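Local structure of VirX1 (Cyanophage Syn10, 6QGM) at residues Glu90-Pro95 with Ser463-Gly468; Gly110-Gly115 with Arg472-Asp477. The protein is a marine viral halogenase that iodinates diverse substrates and belongs to the tryptophan halogenase family, whose members are flavin-dependent enzymes. All coordinates share one frame; numbering follows the deposited sequence.

Interaction 1. Residues Glu90-Pro95 with Ser463-Gly468; sequences EVFEYP and SFIIAG
An outermost strand packed against a short helix makes this a buried beta-alpha contact in the tryptophan halogenase fold. Strand 91-95 is outermost, within this chain, in a mixed sheet, paired with strand 78-82, and the 463-468 part of helix 462-468 runs nearly antiparallel to it, at 173°, the segment axes coming within 8.0 Å. Side chains from both elements and bare helix backbone fill the interface. Phe92 points toward the helix, its CG in the crowded position between backbone N and carbonyl carbon (chi1 64°), which lays the ring against the helix backbone. Gly468 CA sits over one face, 3.7 Å from the centroid of the Phe92 ring, a CH-pi contact that a glycine permits because no CB intrudes where the ring lies. At the far rim of the same ring, Phe92 CE1 touches Ile465 CD1 at 4.2 Å. One turn back, Phe464 holds its CG anti to the carbonyl carbon and sends its ring to the strand, where it meets Tyr94 and Pro95; Phe130 adds an edge-to-face partner. Glu93 points the other way, its carboxylate salt-bridged to Arg80 of the adjacent strand. The Tyr94 and Phe464 rings meet obliquely, planes at 33°, while Pro95 comes tip to tip with Phe464, its CD 3.7 Å from Phe464 CE1. Phe464 CD2 lies against the Tyr94 CD1-CE1 bond, 3.4 Å from Tyr94 CD1.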
loop_
_atom_site.group_PDB
_atom_site.type_symbol
_atom_site.label_atom_id
_atom_site.label_comp_id
_atom_site.label_asym_id
_atom_site.label_seq_id
_atom_site.Cartn_x
_atom_site.Cartn_y
_atom_site.Cartn_z
ATOM N N GLU B 90 -4.183 35.281 15.760
ATOM C CA GLU B 90 -5.220 34.471 15.070
ATOM C C GLU B 90 -5.336 33.109 15.764
ATOM O O GLU B 90 -4.302 32.582 16.243
ATOM C CB GLU B 90 -4.904 34.290 13.578
ATOM C CG GLU B 90 -3.711 33.384 13.296
ATOM C CD GLU B 90 -2.343 33.980 13.572
ATOM O OE1 GLU B 90 -2.200 35.233 13.511
ATOM O OE2 GLU B 90 -1.415 33.191 13.831
ATOM N N VAL B 91 -6.550 32.553 15.765
ATOM C CA VAL B 91 -6.919 31.327 16.527
ATOM C C VAL B 91 -7.611 30.337 15.590
ATOM O O VAL B 91 -8.362 30.761 14.721
ATOM C CB VAL B 91 -7.822 31.679 17.720
ATOM C CG1 VAL B 91 -8.119 30.451 18.561
ATOM C CG2 VAL B 91 -7.227 32.781 18.573
ATOM N N PHE B 92 -7.348 29.055 15.783
ATOM C CA PHE B 92 -8.114 27.957 15.162
ATOM C C PHE B 92 -8.158 26.792 16.144
ATOM O O PHE B 92 -7.320 26.740 17.057
ATOM C CB PHE B 92 -7.555 27.620 13.783
ATOM C CG PHE B 92 -6.146 27.093 13.732
ATOM C CD1 PHE B 92 -5.890 25.731 13.803
ATOM C CD2 PHE B 92 -5.079 27.945 13.519
ATOM C CE1 PHE B 92 -4.594 25.237 13.707
ATOM C CE2 PHE B 92 -3.786 27.451 13.427
ATOM C CZ PHE B 92 -3.545 26.102 13.533
ATOM N N GLU B 93 -9.152 25.918 15.983
ATOM C CA GLU B 93 -9.374 24.782 16.902
ATOM C C GLU B 93 -9.117 23.475 16.151
ATOM O O GLU B 93 -9.302 23.426 14.909
ATOM C CB GLU B 93 -10.788 24.834 17.464
ATOM C CG GLU B 93 -11.204 26.210 17.962
ATOM C CD GLU B 93 -10.956 26.528 19.430
ATOM O OE1 GLU B 93 -10.598 25.597 20.209
ATOM O OE2 GLU B 93 -11.132 27.718 19.799
ATOM N N TYR B 94 -8.645 22.480 16.900
ATOM C CA TYR B 94 -8.817 21.032 16.626
ATOM C C TYR B 94 -9.759 20.509 17.704
ATOM O O TYR B 94 -9.309 20.122 18.777
ATOM C CB TYR B 94 -7.465 20.311 16.618
ATOM C CG TYR B 94 -7.520 18.845 16.283
ATOM C CD1 TYR B 94 -8.614 18.311 15.618
ATOM C CD2 TYR B 94 -6.484 17.982 16.620
ATOM C CE1 TYR B 94 -8.670 16.967 15.283
ATOM C CE2 TYR B 94 -6.522 16.638 16.287
ATOM C CZ TYR B 94 -7.625 16.128 15.625
ATOM O OH TYR B 94 -7.706 14.812 15.277
ATOM N N PRO B 95 -11.096 20.548 17.468
ATOM C CA PRO B 95 -12.080 20.064 18.439
ATOM C C PRO B 95 -12.145 18.536 18.417
ATOM O O PRO B 95 -11.827 17.986 17.394
ATOM C CB PRO B 95 -13.382 20.673 17.925
ATOM C CG PRO B 95 -13.193 20.671 16.435
ATOM C CD PRO B 95 -11.737 21.030 16.236
ATOM N N SER B 463 -6.730 17.831 8.513
ATOM C CA SER B 463 -7.691 18.764 7.881
ATOM C C SER B 463 -7.837 20.028 8.744
ATOM O O SER B 463 -7.776 21.126 8.170
ATOM C CB SER B 463 -9.007 18.094 7.609
ATOM O OG SER B 463 -8.898 17.258 6.477
ATOM N N PHE B 464 -7.963 19.895 10.068
ATOM C CA PHE B 464 -8.171 21.054 10.972
ATOM C C PHE B 464 -6.920 21.947 10.997
ATOM O O PHE B 464 -7.048 23.172 11.083
ATOM C CB PHE B 464 -8.504 20.589 12.388
ATOM C CG PHE B 464 -9.842 19.912 12.517
ATOM C CD1 PHE B 464 -11.010 20.649 12.641
ATOM C CD2 PHE B 464 -9.924 18.530 12.483
ATOM C CE1 PHE B 464 -12.237 20.014 12.742
ATOM C CE2 PHE B 464 -11.150 17.894 12.589
ATOM C CZ PHE B 464 -12.305 18.640 12.694
ATOM N N ILE B 465 -5.743 21.341 10.924
ATOM C CA ILE B 465 -4.421 22.026 11.040
ATOM C C ILE B 465 -4.130 22.822 9.756
ATOM O O ILE B 465 -3.868 24.034 9.877
ATOM C CB ILE B 465 -3.314 21.002 11.358
ATOM C CG1 ILE B 465 -3.599 20.231 12.651
ATOM C CG2 ILE B 465 -1.951 21.683 11.414
ATOM C CD1 ILE B 465 -3.959 21.097 13.837
ATOM N N ILE B 466 -4.187 22.192 8.582
ATOM C CA ILE B 466 -3.907 22.884 7.284
ATOM C C ILE B 466 -5.034 23.881 6.947
ATOM O O ILE B 466 -4.722 24.930 6.344
ATOM C CB ILE B 466 -3.616 21.889 6.137
ATOM C CG1 ILE B 466 -4.821 21.022 5.778
ATOM C CG2 ILE B 466 -2.390 21.048 6.458
ATOM C CD1 ILE B 466 -4.577 20.088 4.623
ATOM N N ALA B 467 -6.276 23.603 7.351
ATOM C CA ALA B 467 -7.410 24.563 7.271
ATOM C C ALA B 467 -7.068 25.827 8.065
ATOM O O ALA B 467 -7.190 26.938 7.489
ATOM C CB ALA B 467 -8.693 23.947 7.776
ATOM N N GLY B 468 -6.654 25.657 9.332
ATOM C CA GLY B 468 -6.317 26.752 10.263
ATOM C C GLY B 468 -5.122 27.544 9.789
ATOM O O GLY B 468 -5.046 28.746 10.121
#

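Interaction 2. Residues Gly110-Gly115 with Arg472-Asp477; sequences GINTWG and RPQSYD
Asn112, in the segment that leads into helix 113-120, shows how one amide can both pack against a proline and tie down a neighbouring loop. With CG anti to the carbonyl carbon (chi1 -57°), the Asn112 side chain lies alongside the Pro473 ring, the two running in opposing directions. Asn112 CB lies 4.0 Å from Pro473 CG, and CG rests against the same pyrrolidine. At the tip, Asn112 OD1 lies 3.5 Å from Pro473 CB while accepting a hydrogen bond from Trp455 N, and ND2 donates to Thr454 OG1. Gln474 NE2 crosses nearby, 4.0 Å from Asn112 ND2, but bonds to Asn453 O, so both amides bind the 453-455 segment; Gln474 OE1 is hydrogen-bonded to Ser480 OG. In the helix, Gly115, without a CB, lets the backbone come close, its CA 4.0 Å from Pro473 CD. Arg472 passes Trp114 obliquely, CG 4.2 Å from Trp114 CZ3, then bends at chi3. Arg472 NH2 makes a nearly straight bond, 2.8 Å long, to Ser475 O within the loop, in the guanidinium plane and on a carbonyl lone pair. Tyr371 and Gln375 of a second subunit bond to this loop, making the arrangement a helix-loop packing at a subunit interface of the halogenase.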
loop_
_atom_site.group_PDB
_atom_site.type_symbol
_atom_site.label_atom_id
_atom_site.label_comp_id
_atom_site.label_asym_id
_atom_site.label_seq_id
_atom_site.Cartn_x
_atom_site.Cartn_y
_atom_site.Cartn_z
ATOM N N GLY B 110 -18.478 16.702 -1.056
ATOM C CA GLY B 110 -18.167 16.122 0.263
ATOM C C GLY B 110 -17.341 17.081 1.113
ATOM O O GLY B 110 -17.763 18.242 1.256
ATOM N N ILE B 111 -16.195 16.627 1.637
ATOM C CA ILE B 111 -15.267 17.368 2.555
ATOM C C ILE B 111 -14.750 18.674 1.925
ATOM O O ILE B 111 -14.342 19.589 2.693
ATOM C CB ILE B 111 -14.111 16.455 2.993
ATOM C CG1 ILE B 111 -13.226 17.113 4.057
ATOM C CG2 ILE B 111 -13.289 15.997 1.804
ATOM C CD1 ILE B 111 -12.310 16.151 4.804
ATOM N N ASN B 112 -14.736 18.757 0.587
ATOM C CA ASN B 112 -14.218 19.911 -0.198
ATOM C C ASN B 112 -15.224 21.076 -0.205
ATOM O O ASN B 112 -14.883 22.143 -0.771
ATOM C CB ASN B 112 -13.843 19.507 -1.628
ATOM C CG ASN B 112 -12.812 18.386 -1.672
ATOM O OD1 ASN B 112 -12.017 18.226 -0.749
ATOM N ND2 ASN B 112 -12.812 17.580 -2.715
ATOM N N THR B 113 -16.415 20.891 0.379
ATOM C CA THR B 113 -17.492 21.917 0.415
ATOM C C THR B 113 -16.959 23.170 1.118
ATOM O O THR B 113 -17.068 24.270 0.530
ATOM C CB THR B 113 -18.779 21.377 1.064
ATOM O OG1 THR B 113 -19.276 20.267 0.312
ATOM C CG2 THR B 113 -19.889 22.406 1.177
ATOM N N TRP B 114 -16.390 23.031 2.317
ATOM C CA TRP B 114 -15.944 24.217 3.099
ATOM C C TRP B 114 -14.977 25.073 2.269
ATOM O O TRP B 114 -15.143 26.307 2.247
ATOM C CB TRP B 114 -15.329 23.847 4.451
ATOM C CG TRP B 114 -14.860 25.096 5.123
ATOM C CD1 TRP B 114 -15.615 26.012 5.796
ATOM C CD2 TRP B 114 -13.544 25.649 5.032
ATOM N NE1 TRP B 114 -14.844 27.065 6.187
ATOM C CE2 TRP B 114 -13.567 26.875 5.725
ATOM C CE3 TRP B 114 -12.350 25.220 4.447
ATOM C CZ2 TRP B 114 -12.424 27.661 5.874
ATOM C CZ3 TRP B 114 -11.231 26.004 4.572
ATOM C CH2 TRP B 114 -11.269 27.199 5.290
ATOM N N GLY B 115 -13.990 24.436 1.638
ATOM C CA GLY B 115 -12.989 25.094 0.777
ATOM C C GLY B 115 -13.628 25.898 -0.349
ATOM O O GLY B 115 -13.162 27.024 -0.582
ATOM N N ARG B 472 -6.670 25.322 1.451
ATOM C CA ARG B 472 -7.953 24.834 0.878
ATOM C C ARG B 472 -7.677 23.718 -0.123
ATOM O O ARG B 472 -6.648 23.738 -0.786
ATOM C CB ARG B 472 -8.645 26.000 0.173
ATOM C CG ARG B 472 -9.133 27.078 1.130
ATOM C CD ARG B 472 -9.636 28.308 0.398
ATOM N NE ARG B 472 -8.690 28.781 -0.592
ATOM C CZ ARG B 472 -7.507 29.320 -0.314
ATOM N NH1 ARG B 472 -7.102 29.446 0.935
ATOM N NH2 ARG B 472 -6.716 29.722 -1.290
ATOM N N PRO B 473 -8.567 22.718 -0.279
ATOM C CA PRO B 473 -8.335 21.622 -1.223
ATOM C C PRO B 473 -8.198 22.115 -2.669
ATOM O O PRO B 473 -7.309 21.639 -3.362
ATOM C CB PRO B 473 -9.539 20.674 -1.071
ATOM C CG PRO B 473 -10.580 21.473 -0.304
ATOM C CD PRO B 473 -9.839 22.579 0.440
ATOM N N GLN B 474 -9.059 23.051 -3.071
ATOM C CA GLN B 474 -8.913 23.832 -4.325
ATOM C C GLN B 474 -8.623 25.272 -3.927
ATOM O O GLN B 474 -9.443 25.861 -3.207
ATOM C CB GLN B 474 -10.168 23.718 -5.182
ATOM C CG GLN B 474 -10.384 22.310 -5.742
ATOM C CD GLN B 474 -11.830 21.853 -5.671
ATOM O OE1 GLN B 474 -12.751 22.641 -5.911
ATOM N NE2 GLN B 474 -12.022 20.598 -5.267
ATOM N N SER B 475 -7.462 25.797 -4.334
ATOM C CA SER B 475 -6.898 27.076 -3.829
ATOM C C SER B 475 -7.618 28.263 -4.480
ATOM O O SER B 475 -7.575 29.345 -3.888
ATOM C CB SER B 475 -5.399 27.139 -4.019
ATOM O OG SER B 475 -5.014 26.895 -5.360
ATOM N N TYR B 476 -8.252 28.062 -5.641
ATOM C CA TYR B 476 -8.970 29.102 -6.420
ATOM C C TYR B 476 -10.229 28.507 -7.071
ATOM O O TYR B 476 -10.250 27.304 -7.443
ATOM C CB TYR B 476 -8.046 29.731 -7.464
ATOM C CG TYR B 476 -7.462 28.820 -8.517
ATOM C CD1 TYR B 476 -6.523 27.853 -8.198
ATOM C CD2 TYR B 476 -7.783 28.993 -9.854
ATOM C CE1 TYR B 476 -5.963 27.042 -9.167
ATOM C CE2 TYR B 476 -7.223 28.200 -10.843
ATOM C CZ TYR B 476 -6.322 27.210 -10.495
ATOM O OH TYR B 476 -5.817 26.405 -11.469
ATOM N N ASP B 477 -11.250 29.358 -7.223
ATOM C CA ASP B 477 -12.626 28.918 -7.576
ATOM C C ASP B 477 -12.694 28.490 -9.051
ATOM O O ASP B 477 -13.492 27.577 -9.371
ATOM C CB ASP B 477 -13.656 30.011 -7.282
ATOM C CG ASP B 477 -15.071 29.458 -7.270
ATOM O OD1 ASP B 477 -15.268 28.379 -6.617
ATOM O OD2 ASP B 477 -15.951 30.081 -7.923
#

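How the interactions relate
The same two regions of the chain, 90-115 and 463-477, meet twice, about 15 Å apart between the contact centres. Strand 91-95 leads on to helix 113-120, and helix 462-468 leads on to the loop at 472-477, so interactions 1 and 2 are successive seams between these regions. They touch directly where Ser463 OG packs 4.0 Å from Ile111 CD1. Phe130 bridges them as well, meeting Phe464 in interaction 1 and Trp114 in interaction 2, edge-to-face each time. The centre of interaction 1 lies about 15 Å, and that of interaction 2 about 28 Å, from the centre of the chain. Only interaction 2 is touched by the second subunit; no other chain of the assembly touches the segments of interaction 1.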